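Kinesin-like protein Nod (Drosophila melanogaster, PDB 3DC4) binds and hydrolyses ATP through its kinesin motor domain, the part crystallised here with ADP, and associates with microtubules to segregate non-exchange chromosomes in meiosis. Local coordinates at residues Q46-S51 and S55-Q60; L84-K89 and Q303-F308; H221-I226 and S290-V295. One frame throughout, in Å; residues are numbered along the deposited sequence.

The three contacts belong to one kinesin motor domain. Contact 2 and contact 3 both reach its central mixed sheet, and their centres lie about 16 Å apart; helix 291-295 of contact 3 leads along the chain to strand 305-312 of contact 2. Contact 1 stands apart in a small antiparallel sheet; its centre is about 27 Å from that of contact 2 and about 33 Å from that of contact 3, which lies across the chain's centre from it. The nucleotide is touched by none of them: the side chain of Phe-47 in contact 1 is about 12 Å from ADP, and that of Ile-223 in contact 3 about 14 Å from ADP and about 12 Å from the magnesium ion.

Contact 1. Residues Q46-S51 and S55-Q60; sequences QFPPWS and SLIVDQ
Gln-46 and Ile-57 form an antiparallel hydrogen-bonded pair, their CA atoms 5.0 Å apart; Gln-46 closes the short strand 45-46, and Ile-57 lies within strand 55-58. Gln-46 N donates to Ile-57 O and Ile-57 N to Gln-46 O, each over 2.9 Å, with N-H...O angles of 151° and 156°. Gln-46 O also receives a CA-H...O contact from Leu-56 CA. Beyond this pair the 46-51 segment bends away through two prolines into a loop.

The side chains of Gln-46 and Ile-57 run alongside one another on the same face of the sheet, with Gln-46 NE2 3.8 Å from Ile-57 CD1. Pro-48 meets the same isoleucine with its CG, 3.6 Å from Ile-57 CD1. CG1 of Ile-57 sits anti to its carbonyl carbon (chi1 -63°), and the extended chain beyond it carries CD1 to this meeting with proline and glutamine. Farther round the turn a water joins the two segments, donating to Ser-55 O over 2.6 Å and lying 3.0 Å from Ser-51 OG, while Ser-55 OG is bonded to Asp-52.

This is a peripheral three-stranded sheet in which 55-58 is the middle strand, paired on its other side with strand 61-64. Phe-47 and Leu-56 both touch Ala-68 of strand 67-69, the edge of the main sheet, whereas Val-58 packs on Leu-319, Leu-323 and Leu-326 of helix 319-335.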
ATOM      1  N   GLN A  46       6.573   0.047  22.984  1.00 23.85           N
ATOM      2  CA  GLN A  46       7.016   1.156  23.796  1.00 25.29           C
ATOM      3  C   GLN A  46       7.598   2.264  22.945  1.00 23.82           C
ATOM      4  O   GLN A  46       8.456   2.023  22.097  1.00 21.51           O
ATOM      5  CB  GLN A  46       8.074   0.684  24.789  1.00 29.21           C
ATOM      6  CG  GLN A  46       8.459   1.720  25.812  1.00 35.24           C
ATOM      7  CD  GLN A  46       9.824   1.455  26.407  1.00 39.54           C
ATOM      8  OE1 GLN A  46      10.108   0.344  26.868  1.00 41.76           O
ATOM      9  NE2 GLN A  46      10.683   2.477  26.401  1.00 39.68           N
ATOM     10  N   PHE A  47       7.108   3.477  23.162  1.00 22.39           N
ATOM     11  CA  PHE A  47       7.623   4.633  22.453  1.00 23.37           C
ATOM     12  C   PHE A  47       8.473   5.365  23.490  1.00 23.47           C
ATOM     13  O   PHE A  47       7.945   5.977  24.406  1.00 23.45           O
ATOM     14  CB  PHE A  47       6.477   5.519  21.954  1.00 23.55           C
ATOM     15  CG  PHE A  47       5.631   4.866  20.896  1.00 23.35           C
ATOM     16  CD1 PHE A  47       4.602   3.994  21.243  1.00 23.50           C
ATOM     17  CD2 PHE A  47       5.884   5.095  19.547  1.00 26.47           C
ATOM     18  CE1 PHE A  47       3.840   3.361  20.261  1.00 23.81           C
ATOM     19  CE2 PHE A  47       5.126   4.465  18.558  1.00 25.81           C
ATOM     20  CZ  PHE A  47       4.102   3.597  18.919  1.00 22.59           C
ATOM     21  N   PRO A  48       9.806   5.285  23.365  1.00 23.58           N
ATOM     22  CA  PRO A  48      10.747   5.928  24.288  1.00 24.27           C
ATOM     23  C   PRO A  48      10.414   7.387  24.590  1.00 24.90           C
ATOM     24  O   PRO A  48      10.068   8.151  23.691  1.00 22.84           O
ATOM     25  CB  PRO A  48      12.086   5.784  23.570  1.00 25.30           C
ATOM     26  CG  PRO A  48      11.921   4.514  22.801  1.00 25.48           C
ATOM     27  CD  PRO A  48      10.524   4.650  22.251  1.00 23.54           C
ATOM     28  N   PRO A  49      10.515   7.788  25.870  1.00 25.99           N
ATOM     29  CA  PRO A  49      10.225   9.166  26.288  1.00 26.79           C
ATOM     30  C   PRO A  49      11.049  10.167  25.484  1.00 26.09           C
ATOM     31  O   PRO A  49      10.588  11.266  25.176  1.00 28.35           O
ATOM     32  CB  PRO A  49      10.605   9.165  27.768  1.00 27.56           C
ATOM     33  CG  PRO A  49      10.327   7.763  28.186  1.00 29.59           C
ATOM     34  CD  PRO A  49      10.890   6.962  27.031  1.00 27.91           C
ATOM     35  N   TRP A  50      12.279   9.782  25.162  1.00 24.69           N
ATOM     36  CA  TRP A  50      13.168  10.623  24.372  1.00 25.07           C
ATOM     37  C   TRP A  50      13.475   9.874  23.086  1.00 24.16           C
ATOM     38  O   TRP A  50      14.133   8.837  23.098  1.00 25.73           O
ATOM     39  CB  TRP A  50      14.465  10.915  25.139  1.00 24.41           C
ATOM     40  CG  TRP A  50      15.457  11.747  24.375  1.00 22.01           C
ATOM     41  CD1 TRP A  50      16.311  11.317  23.395  1.00 21.64           C
ATOM     42  CD2 TRP A  50      15.659  13.162  24.490  1.00 22.26           C
ATOM     43  NE1 TRP A  50      17.023  12.378  22.889  1.00 21.78           N
ATOM     44  CE2 TRP A  50      16.639  13.524  23.539  1.00 21.39           C
ATOM     45  CE3 TRP A  50      15.096  14.166  25.295  1.00 22.86           C
ATOM     46  CZ2 TRP A  50      17.080  14.842  23.378  1.00 22.46           C
ATOM     47  CZ3 TRP A  50      15.536  15.481  25.132  1.00 21.51           C
ATOM     48  CH2 TRP A  50      16.514  15.804  24.175  1.00 21.39           C
ATOM     49  N   SER A  51      12.980  10.393  21.973  1.00 23.40           N
ATOM     50  CA  SER A  51      13.207   9.748  20.688  1.00 23.84           C
ATOM     51  C   SER A  51      12.868  10.726  19.590  1.00 21.84           C
ATOM     52  O   SER A  51      12.299  11.783  19.841  1.00 21.29           O
ATOM     53  CB  SER A  51      12.309   8.523  20.536  1.00 23.65           C
ATOM     54  OG  SER A  51      10.973   8.938  20.328  1.00 26.22           O
ATOM     55  N   SER A  55      11.065   5.776  16.341  1.00 19.66           N
ATOM     56  CA  SER A  55      11.561   4.597  17.027  1.00 19.30           C
ATOM     57  C   SER A  55      10.591   3.954  17.988  1.00 17.44           C
ATOM     58  O   SER A  55       9.709   4.603  18.547  1.00 17.92           O
ATOM     59  CB  SER A  55      12.822   4.967  17.809  1.00 21.18           C
ATOM     60  OG  SER A  55      13.704   5.725  17.003  1.00 27.23           O
ATOM     61  N   LEU A  56      10.794   2.665  18.209  1.00 17.24           N
ATOM     62  CA  LEU A  56       9.960   1.929  19.136  1.00 18.28           C
ATOM     63  C   LEU A  56      10.739   0.752  19.678  1.00 18.26           C
ATOM     64  O   LEU A  56      11.724   0.315  19.083  1.00 18.13           O
ATOM     65  CB  LEU A  56       8.676   1.439  18.458  1.00 20.52           C
ATOM     66  CG  LEU A  56       8.804   0.563  17.217  1.00 22.58           C
ATOM     67  CD1 LEU A  56       7.588  -0.341  17.141  1.00 24.75           C
ATOM     68  CD2 LEU A  56       8.931   1.415  15.964  1.00 24.54           C
ATOM     69  N   ILE A  57      10.289   0.247  20.816  1.00 18.80           N
ATOM     70  CA  ILE A  57      10.938  -0.878  21.454  1.00 19.64           C
ATOM     71  C   ILE A  57       9.905  -1.947  21.718  1.00 17.34           C
ATOM     72  O   ILE A  57       8.843  -1.677  22.275  1.00 17.56           O
ATOM     73  CB  ILE A  57      11.581  -0.463  22.780  1.00 20.78           C
ATOM     74  CG1 ILE A  57      12.677   0.569  22.507  1.00 23.41           C
ATOM     75  CG2 ILE A  57      12.152  -1.696  23.494  1.00 21.09           C
ATOM     76  CD1 ILE A  57      13.179   1.272  23.741  1.00 26.23           C
ATOM     77  N   VAL A  58      10.214  -3.156  21.278  1.00 16.93           N
ATOM     78  CA  VAL A  58       9.330  -4.290  21.473  1.00 17.29           C
ATOM     79  C   VAL A  58      10.204  -5.449  21.921  1.00 18.53           C
ATOM     80  O   VAL A  58      11.199  -5.768  21.280  1.00 18.96           O
ATOM     81  CB  VAL A  58       8.595  -4.661  20.172  1.00 16.51           C
ATOM     82  CG1 VAL A  58       7.749  -5.907  20.392  1.00 15.92           C
ATOM     83  CG2 VAL A  58       7.705  -3.502  19.734  1.00 18.56           C
ATOM     84  N   ASP A  59       9.831  -6.047  23.045  1.00 20.86           N
ATOM     85  CA  ASP A  59      10.563  -7.167  23.616  1.00 21.91           C
ATOM     86  C   ASP A  59      12.054  -6.832  23.722  1.00 23.60           C
ATOM     87  O   ASP A  59      12.913  -7.628  23.349  1.00 22.26           O
ATOM     88  CB  ASP A  59      10.336  -8.421  22.759  1.00 22.51           C
ATOM     89  CG  ASP A  59      10.666  -9.703  23.495  1.00 22.50           C
ATOM     90  OD1 ASP A  59      10.395  -9.786  24.710  1.00 24.97           O
ATOM     91  OD2 ASP A  59      11.187 -10.637  22.852  1.00 22.29           O
ATOM     92  N   GLN A  60      12.344  -5.633  24.223  1.00 24.99           N
ATOM     93  CA  GLN A  60      13.713  -5.150  24.411  1.00 28.11           C
ATOM     94  C   GLN A  60      14.476  -4.866  23.123  1.00 26.89           C
ATOM     95  O   GLN A  60      15.655  -4.515  23.158  1.00 28.50           O
ATOM     96  CB  GLN A  60      14.511  -6.135  25.273  1.00 33.29           C
ATOM     97  CG  GLN A  60      14.055  -6.164  26.716  1.00 39.64           C
ATOM     98  CD  GLN A  60      14.140  -4.794  27.357  1.00 44.40           C
ATOM     99  OE1 GLN A  60      15.221  -4.208  27.462  1.00 47.54           O
ATOM    100  NE2 GLN A  60      12.997  -4.270  27.786  1.00 46.05           N
TER
HETATM  101  O   HOH W   1       9.383   7.171  18.561  1.00 23.55           O

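Contact 2. Residues L84-K89 and Q303-F308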
ATOM      1  N   LEU A  84       0.039  11.915   1.732  1.00 20.49           N
ATOM      2  CA  LEU A  84      -0.126  13.192   1.048  1.00 22.13           C
ATOM      3  C   LEU A  84       1.089  13.571   0.194  1.00 23.07           C
ATOM      4  O   LEU A  84       0.934  13.986  -0.958  1.00 22.55           O
ATOM      5  CB  LEU A  84      -0.426  14.307   2.059  1.00 24.29           C
ATOM      6  CG  LEU A  84      -0.629  15.687   1.426  1.00 29.15           C
ATOM      7  CD1 LEU A  84      -1.830  15.655   0.486  1.00 30.03           C
ATOM      8  CD2 LEU A  84      -0.829  16.728   2.517  1.00 30.46           C
ATOM      9  N   PRO A  85       2.312  13.424   0.735  1.00 22.63           N
ATOM     10  CA  PRO A  85       3.509  13.770  -0.041  1.00 23.45           C
ATOM     11  C   PRO A  85       3.595  13.031  -1.379  1.00 24.29           C
ATOM     12  O   PRO A  85       4.145  13.550  -2.347  1.00 24.94           O
ATOM     13  CB  PRO A  85       4.654  13.392   0.896  1.00 24.02           C
ATOM     14  CG  PRO A  85       4.059  13.678   2.250  1.00 25.62           C
ATOM     15  CD  PRO A  85       2.678  13.056   2.112  1.00 24.63           C
ATOM     16  N   LEU A  86       3.046  11.822  -1.429  1.00 23.11           N
ATOM     17  CA  LEU A  86       3.075  11.028  -2.654  1.00 23.24           C
ATOM     18  C   LEU A  86       2.126  11.563  -3.720  1.00 23.31           C
ATOM     19  O   LEU A  86       2.321  11.317  -4.909  1.00 23.98           O
ATOM     20  CB  LEU A  86       2.714   9.574  -2.357  1.00 21.80           C
ATOM     21  CG  LEU A  86       3.648   8.804  -1.424  1.00 22.91           C
ATOM     22  CD1 LEU A  86       3.105   7.397  -1.229  1.00 23.82           C
ATOM     23  CD2 LEU A  86       5.062   8.765  -2.007  1.00 23.52           C
ATOM     24  N   VAL A  87       1.103  12.298  -3.301  1.00 23.44           N
ATOM     25  CA  VAL A  87       0.139  12.821  -4.256  1.00 23.93           C
ATOM     26  C   VAL A  87       0.808  13.683  -5.317  1.00 24.76           C
ATOM     27  O   VAL A  87       0.523  13.538  -6.503  1.00 23.05           O
ATOM     28  CB  VAL A  87      -0.976  13.611  -3.548  1.00 24.01           C
ATOM     29  CG1 VAL A  87      -1.926  14.220  -4.577  1.00 25.53           C
ATOM     30  CG2 VAL A  87      -1.751  12.680  -2.632  1.00 23.57           C
ATOM     31  N   ASP A  88       1.697  14.581  -4.908  1.00 25.54           N
ATOM     32  CA  ASP A  88       2.377  15.411  -5.894  1.00 28.70           C
ATOM     33  C   ASP A  88       3.214  14.564  -6.843  1.00 27.52           C
ATOM     34  O   ASP A  88       3.254  14.824  -8.045  1.00 27.34           O
ATOM     35  CB  ASP A  88       3.270  16.455  -5.225  1.00 32.69           C
ATOM     36  CG  ASP A  88       2.507  17.701  -4.840  1.00 36.62           C
ATOM     37  OD1 ASP A  88       1.495  18.007  -5.515  1.00 38.63           O
ATOM     38  OD2 ASP A  88       2.921  18.378  -3.875  1.00 39.40           O
ATOM     39  N   LYS A  89       3.870  13.542  -6.304  1.00 26.01           N
ATOM     40  CA  LYS A  89       4.701  12.675  -7.123  1.00 25.12           C
ATOM     41  C   LYS A  89       3.836  11.981  -8.177  1.00 24.21           C
ATOM     42  O   LYS A  89       4.201  11.923  -9.352  1.00 23.26           O
ATOM     43  CB  LYS A  89       5.416  11.638  -6.244  1.00 26.99           C
ATOM     44  CG  LYS A  89       6.202  12.231  -5.063  1.00 31.39           C
ATOM     45  CD  LYS A  89       7.234  13.272  -5.500  1.00 34.75           C
ATOM     46  CE  LYS A  89       8.007  13.827  -4.309  1.00 36.79           C
ATOM     47  NZ  LYS A  89       9.007  14.852  -4.727  1.00 37.68           N
ATOM     48  N   GLN A 303      12.883   5.595 -10.072  1.00 28.37           N
ATOM     49  CA  GLN A 303      12.199   6.823  -9.702  1.00 29.06           C
ATOM     50  C   GLN A 303      10.713   6.527  -9.521  1.00 26.39           C
ATOM     51  O   GLN A 303       9.870   7.357  -9.854  1.00 26.50           O
ATOM     52  CB  GLN A 303      12.067   7.738 -10.924  1.00 30.64           C
ATOM     53  CG  GLN A 303      13.406   8.219 -11.470  1.00 35.91           C
ATOM     54  CD  GLN A 303      13.258   9.361 -12.455  1.00 39.04           C
ATOM     55  OE1 GLN A 303      12.672   9.202 -13.527  1.00 41.59           O
ATOM     56  NE2 GLN A 303      13.792  10.522 -12.094  1.00 41.03           N
ATOM     57  N   SER A 304      10.390   5.374  -8.954  1.00 24.11           N
ATOM     58  CA  SER A 304       9.080   5.096  -8.378  1.00 23.97           C
ATOM     59  C   SER A 304       9.183   5.200  -6.858  1.00 22.65           C
ATOM     60  O   SER A 304      10.285   5.199  -6.306  1.00 21.60           O
ATOM     61  CB  SER A 304       8.589   3.713  -8.790  1.00 24.38           C
ATOM     62  OG  SER A 304       8.304   3.696 -10.180  1.00 26.19           O
ATOM     63  N   TYR A 305       8.031   5.297  -6.195  1.00 19.68           N
ATOM     64  CA  TYR A 305       7.975   5.416  -4.741  1.00 18.58           C
ATOM     65  C   TYR A 305       7.324   4.216  -4.078  1.00 17.22           C
ATOM     66  O   TYR A 305       6.284   3.739  -4.523  1.00 14.58           O
ATOM     67  CB  TYR A 305       7.210   6.676  -4.341  1.00 21.23           C
ATOM     68  CG  TYR A 305       7.916   7.949  -4.716  1.00 23.67           C
ATOM     69  CD1 TYR A 305       7.909   8.417  -6.032  1.00 24.69           C
ATOM     70  CD2 TYR A 305       8.616   8.673  -3.756  1.00 25.13           C
ATOM     71  CE1 TYR A 305       8.585   9.575  -6.379  1.00 25.34           C
ATOM     72  CE2 TYR A 305       9.295   9.829  -4.085  1.00 26.29           C
ATOM     73  CZ  TYR A 305       9.279  10.274  -5.393  1.00 27.32           C
ATOM     74  OH  TYR A 305       9.971  11.418  -5.711  1.00 28.75           O
ATOM     75  N   LEU A 306       7.943   3.733  -3.005  1.00 17.00           N
ATOM     76  CA  LEU A 306       7.421   2.588  -2.271  1.00 18.25           C
ATOM     77  C   LEU A 306       7.357   2.907  -0.783  1.00 19.25           C
ATOM     78  O   LEU A 306       8.363   3.268  -0.172  1.00 18.36           O
ATOM     79  CB  LEU A 306       8.311   1.362  -2.513  1.00 20.26           C
ATOM     80  CG  LEU A 306       8.008   0.066  -1.756  1.00 19.40           C
ATOM     81  CD1 LEU A 306       6.586  -0.377  -2.029  1.00 22.13           C
ATOM     82  CD2 LEU A 306       9.000  -1.017  -2.176  1.00 21.49           C
ATOM     83  N   THR A 307       6.165   2.784  -0.207  1.00 17.35           N
ATOM     84  CA  THR A 307       5.977   3.054   1.211  1.00 16.84           C
ATOM     85  C   THR A 307       5.292   1.880   1.908  1.00 16.52           C
ATOM     86  O   THR A 307       4.207   1.442   1.509  1.00 16.51           O
ATOM     87  CB  THR A 307       5.144   4.330   1.436  1.00 17.61           C
ATOM     88  OG1 THR A 307       5.870   5.464   0.942  1.00 21.05           O
ATOM     89  CG2 THR A 307       4.861   4.527   2.928  1.00 18.06           C
ATOM     90  N   PHE A 308       5.953   1.372   2.945  1.00 13.11           N
ATOM     91  CA  PHE A 308       5.458   0.250   3.742  1.00 14.42           C
ATOM     92  C   PHE A 308       4.762   0.744   4.991  1.00 14.60           C
ATOM     93  O   PHE A 308       5.241   1.674   5.639  1.00 15.19           O
ATOM     94  CB  PHE A 308       6.616  -0.634   4.213  1.00 16.38           C
ATOM     95  CG  PHE A 308       7.231  -1.474   3.143  1.00 16.77           C
ATOM     96  CD1 PHE A 308       6.703  -2.728   2.845  1.00 19.65           C
ATOM     97  CD2 PHE A 308       8.365  -1.039   2.468  1.00 19.79           C
ATOM     98  CE1 PHE A 308       7.308  -3.544   1.895  1.00 19.59           C
ATOM     99  CE2 PHE A 308       8.980  -1.846   1.515  1.00 17.26           C
ATOM    100  CZ  PHE A 308       8.446  -3.105   1.228  1.00 17.42           C
TER
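Lys-89 lays its aliphatic chain over one face of the Tyr-305 ring, crossing the tyrosine side chain at about a right angle. This is the tight part of the contact. Its CG stands 3.9 Å from the ring centroid and 22° off the normal, a CH-pi contact displaced toward the rim. A bend at chi2 (-56°) turns the rest of the lysine along the ring toward the hydroxyl, where CD comes within 3.3 Å of Tyr-305 OH. The inner part is mostly apolar. The side chains of Leu-86 and Tyr-305 pass one another head to tail, Leu-86 CD2 reaching Tyr-305 CB at 3.8 Å; the exception is the Thr-307 hydroxyl, whose OG1 lies 4.0 Å from the other leucine branch, Leu-86 CD1.

The looser side is the end of the lysine, where NZ stands 3.7 Å from Tyr-305 OH without a hydrogen bond between them; both residues are partly exposed. An alanine in place of Tyr-305 would probably strip Lys-89 of the surface its methylenes lie on, take away the ring atoms beside Leu-86 CD2 and let the lysine chain turn more freely.

The axes of segments 84-89 and 305-308 approach to 10.6 Å and run nearly antiparallel, at 164°. No hydrogen bond links the two segments, so helix and strand are held together here by hydrocarbon and ring surfaces, with the lysine amino group and the tyrosine hydroxyl toward the partly exposed side.

Contact 3. Residues H221-I226 and S290-V295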
ATOM      1  N   HIS A 221      -5.023 -11.039  -0.816  1.00 28.58           N
ATOM      2  CA  HIS A 221      -4.461  -9.690  -0.853  1.00 26.98           C
ATOM      3  C   HIS A 221      -5.290  -8.807  -1.766  1.00 25.36           C
ATOM      4  O   HIS A 221      -5.846  -9.280  -2.759  1.00 23.53           O
ATOM      5  CB  HIS A 221      -3.022  -9.729  -1.367  1.00 28.60           C
ATOM      6  CG  HIS A 221      -2.185 -10.781  -0.715  1.00 30.96           C
ATOM      7  ND1 HIS A 221      -1.811 -10.718   0.609  1.00 31.59           N
ATOM      8  CD2 HIS A 221      -1.685 -11.942  -1.196  1.00 32.94           C
ATOM      9  CE1 HIS A 221      -1.113 -11.798   0.917  1.00 32.04           C
ATOM     10  NE2 HIS A 221      -1.023 -12.557  -0.161  1.00 33.18           N
ATOM     11  N   ALA A 222      -5.383  -7.525  -1.429  1.00 22.74           N
ATOM     12  CA  ALA A 222      -6.141  -6.589  -2.252  1.00 21.41           C
ATOM     13  C   ALA A 222      -5.255  -5.461  -2.737  1.00 21.84           C
ATOM     14  O   ALA A 222      -4.411  -4.953  -1.998  1.00 18.61           O
ATOM     15  CB  ALA A 222      -7.315  -6.035  -1.474  1.00 20.31           C
ATOM     16  N   ILE A 223      -5.461  -5.077  -3.991  1.00 20.33           N
ATOM     17  CA  ILE A 223      -4.696  -4.005  -4.596  1.00 20.56           C
ATOM     18  C   ILE A 223      -5.636  -3.071  -5.343  1.00 21.59           C
ATOM     19  O   ILE A 223      -6.119  -3.397  -6.433  1.00 22.83           O
ATOM     20  CB  ILE A 223      -3.660  -4.559  -5.586  1.00 21.26           C
ATOM     21  CG1 ILE A 223      -2.717  -5.517  -4.843  1.00 23.44           C
ATOM     22  CG2 ILE A 223      -2.878  -3.413  -6.222  1.00 21.42           C
ATOM     23  CD1 ILE A 223      -1.927  -6.455  -5.743  1.00 27.47           C
ATOM     24  N   VAL A 224      -5.932  -1.927  -4.741  1.00 19.23           N
ATOM     25  CA  VAL A 224      -6.793  -0.948  -5.386  1.00 19.31           C
ATOM     26  C   VAL A 224      -5.847   0.119  -5.906  1.00 18.69           C
ATOM     27  O   VAL A 224      -5.058   0.697  -5.156  1.00 19.16           O
ATOM     28  CB  VAL A 224      -7.802  -0.326  -4.401  1.00 21.19           C
ATOM     29  CG1 VAL A 224      -8.610   0.750  -5.100  1.00 19.64           C
ATOM     30  CG2 VAL A 224      -8.730  -1.401  -3.869  1.00 22.84           C
ATOM     31  N   THR A 225      -5.912   0.359  -7.204  1.00 16.73           N
ATOM     32  CA  THR A 225      -5.038   1.333  -7.822  1.00 17.17           C
ATOM     33  C   THR A 225      -5.774   2.511  -8.418  1.00 19.49           C
ATOM     34  O   THR A 225      -6.731   2.348  -9.178  1.00 20.02           O
ATOM     35  CB  THR A 225      -4.194   0.679  -8.929  1.00 17.54           C
ATOM     36  OG1 THR A 225      -3.335  -0.301  -8.342  1.00 21.80           O
ATOM     37  CG2 THR A 225      -3.354   1.717  -9.660  1.00 15.83           C
ATOM     38  N   ILE A 226      -5.319   3.700  -8.038  1.00 18.21           N
ATOM     39  CA  ILE A 226      -5.867   4.933  -8.565  1.00 18.40           C
ATOM     40  C   ILE A 226      -4.950   5.264  -9.735  1.00 19.94           C
ATOM     41  O   ILE A 226      -3.747   5.467  -9.553  1.00 19.45           O
ATOM     42  CB  ILE A 226      -5.811   6.062  -7.521  1.00 18.04           C
ATOM     43  CG1 ILE A 226      -6.802   5.765  -6.395  1.00 17.85           C
ATOM     44  CG2 ILE A 226      -6.117   7.404  -8.178  1.00 19.23           C
ATOM     45  CD1 ILE A 226      -6.840   6.834  -5.300  1.00 19.49           C
ATOM     46  N   SER A 290       6.882 -13.615  -7.387  1.00 29.00           N
ATOM     47  CA  SER A 290       5.555 -13.643  -6.774  1.00 26.99           C
ATOM     48  C   SER A 290       4.563 -12.861  -7.615  1.00 26.51           C
ATOM     49  O   SER A 290       4.947 -12.008  -8.409  1.00 27.37           O
ATOM     50  CB  SER A 290       5.580 -13.030  -5.371  1.00 26.76           C
ATOM     51  OG  SER A 290       5.692 -11.619  -5.445  1.00 23.90           O
ATOM     52  N   VAL A 291       3.283 -13.156  -7.430  1.00 26.54           N
ATOM     53  CA  VAL A 291       2.234 -12.468  -8.161  1.00 27.07           C
ATOM     54  C   VAL A 291       2.213 -10.990  -7.788  1.00 26.99           C
ATOM     55  O   VAL A 291       1.963 -10.137  -8.634  1.00 28.28           O
ATOM     56  CB  VAL A 291       0.858 -13.070  -7.852  1.00 27.06           C
ATOM     57  CG1 VAL A 291      -0.219 -12.299  -8.593  1.00 27.81           C
ATOM     58  CG2 VAL A 291       0.835 -14.539  -8.256  1.00 28.92           C
ATOM     59  N   LEU A 292       2.476 -10.693  -6.518  1.00 25.63           N
ATOM     60  CA  LEU A 292       2.479  -9.313  -6.044  1.00 24.39           C
ATOM     61  C   LEU A 292       3.484  -8.446  -6.803  1.00 24.83           C
ATOM     62  O   LEU A 292       3.145  -7.360  -7.274  1.00 23.32           O
ATOM     63  CB  LEU A 292       2.798  -9.271  -4.547  1.00 23.38           C
ATOM     64  CG  LEU A 292       2.684  -7.905  -3.848  1.00 22.11           C
ATOM     65  CD1 LEU A 292       1.291  -7.334  -4.044  1.00 20.61           C
ATOM     66  CD2 LEU A 292       2.992  -8.075  -2.372  1.00 20.90           C
ATOM     67  N   THR A 293       4.718  -8.926  -6.925  1.00 23.97           N
ATOM     68  CA  THR A 293       5.749  -8.163  -7.616  1.00 23.87           C
ATOM     69  C   THR A 293       5.556  -8.171  -9.131  1.00 24.76           C
ATOM     70  O   THR A 293       6.131  -7.347  -9.841  1.00 25.01           O
ATOM     71  CB  THR A 293       7.168  -8.679  -7.257  1.00 24.50           C
ATOM     72  OG1 THR A 293       7.213 -10.108  -7.366  1.00 24.27           O
ATOM     73  CG2 THR A 293       7.534  -8.264  -5.837  1.00 25.88           C
ATOM     74  N   THR A 294       4.746  -9.102  -9.622  1.00 24.71           N
ATOM     75  CA  THR A 294       4.464  -9.184 -11.047  1.00 26.19           C
ATOM     76  C   THR A 294       3.401  -8.136 -11.382  1.00 25.78           C
ATOM     77  O   THR A 294       3.564  -7.348 -12.312  1.00 26.91           O
ATOM     78  CB  THR A 294       3.955 -10.592 -11.429  1.00 26.64           C
ATOM     79  OG1 THR A 294       5.006 -11.545 -11.226  1.00 27.77           O
ATOM     80  CG2 THR A 294       3.529 -10.635 -12.890  1.00 27.67           C
ATOM     81  N   VAL A 295       2.323  -8.114 -10.603  1.00 26.41           N
ATOM     82  CA  VAL A 295       1.250  -7.147 -10.814  1.00 27.74           C
ATOM     83  C   VAL A 295       1.758  -5.718 -10.636  1.00 27.12           C
ATOM     84  O   VAL A 295       1.352  -4.811 -11.363  1.00 28.81           O
ATOM     85  CB  VAL A 295       0.088  -7.390  -9.833  1.00 29.84           C
ATOM     86  CG1 VAL A 295      -0.958  -6.288  -9.980  1.00 30.17           C
ATOM     87  CG2 VAL A 295      -0.535  -8.752 -10.107  1.00 28.44           C
TER
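A small, fully buried apolar contact joins strand 220-229 of the central sheet to the short helix 291-295, with one isoleucine meeting two side chains of the helix. Ile-223 CD1 approaches Leu-292 CD1 to 3.7 Å, methyl against methyl, the two side chains crossing at a slant. The same CD1 lies 4.3 Å from Val-295 CG1, so a single methyl serves residues three positions apart on one side of the helix. Ile-223 gets it there by placing CG1 beside its own backbone N (chi1 -59°) and continuing almost fully extended (chi2 162°).

The fold is that of the kinesin motor domain, a P-loop NTPase core in which helices pack against a central mixed sheet. On this side Leu-292 also touches Ile-271 of helix 267-279, while Ile-223 touches Ile-159 of the neighbouring strand 151-160 and is hydrogen-bonded through its backbone to Ile-157.

Ser-290 stands at the N-cap position just before helix 291-295, and its OG donates to Thr-293 OG1 over 2.9 Å. That threonine hydroxyl is in turn bonded to Tyr-287 O, and Glu-162 OE1 accepts from Val-291 N in the first turn.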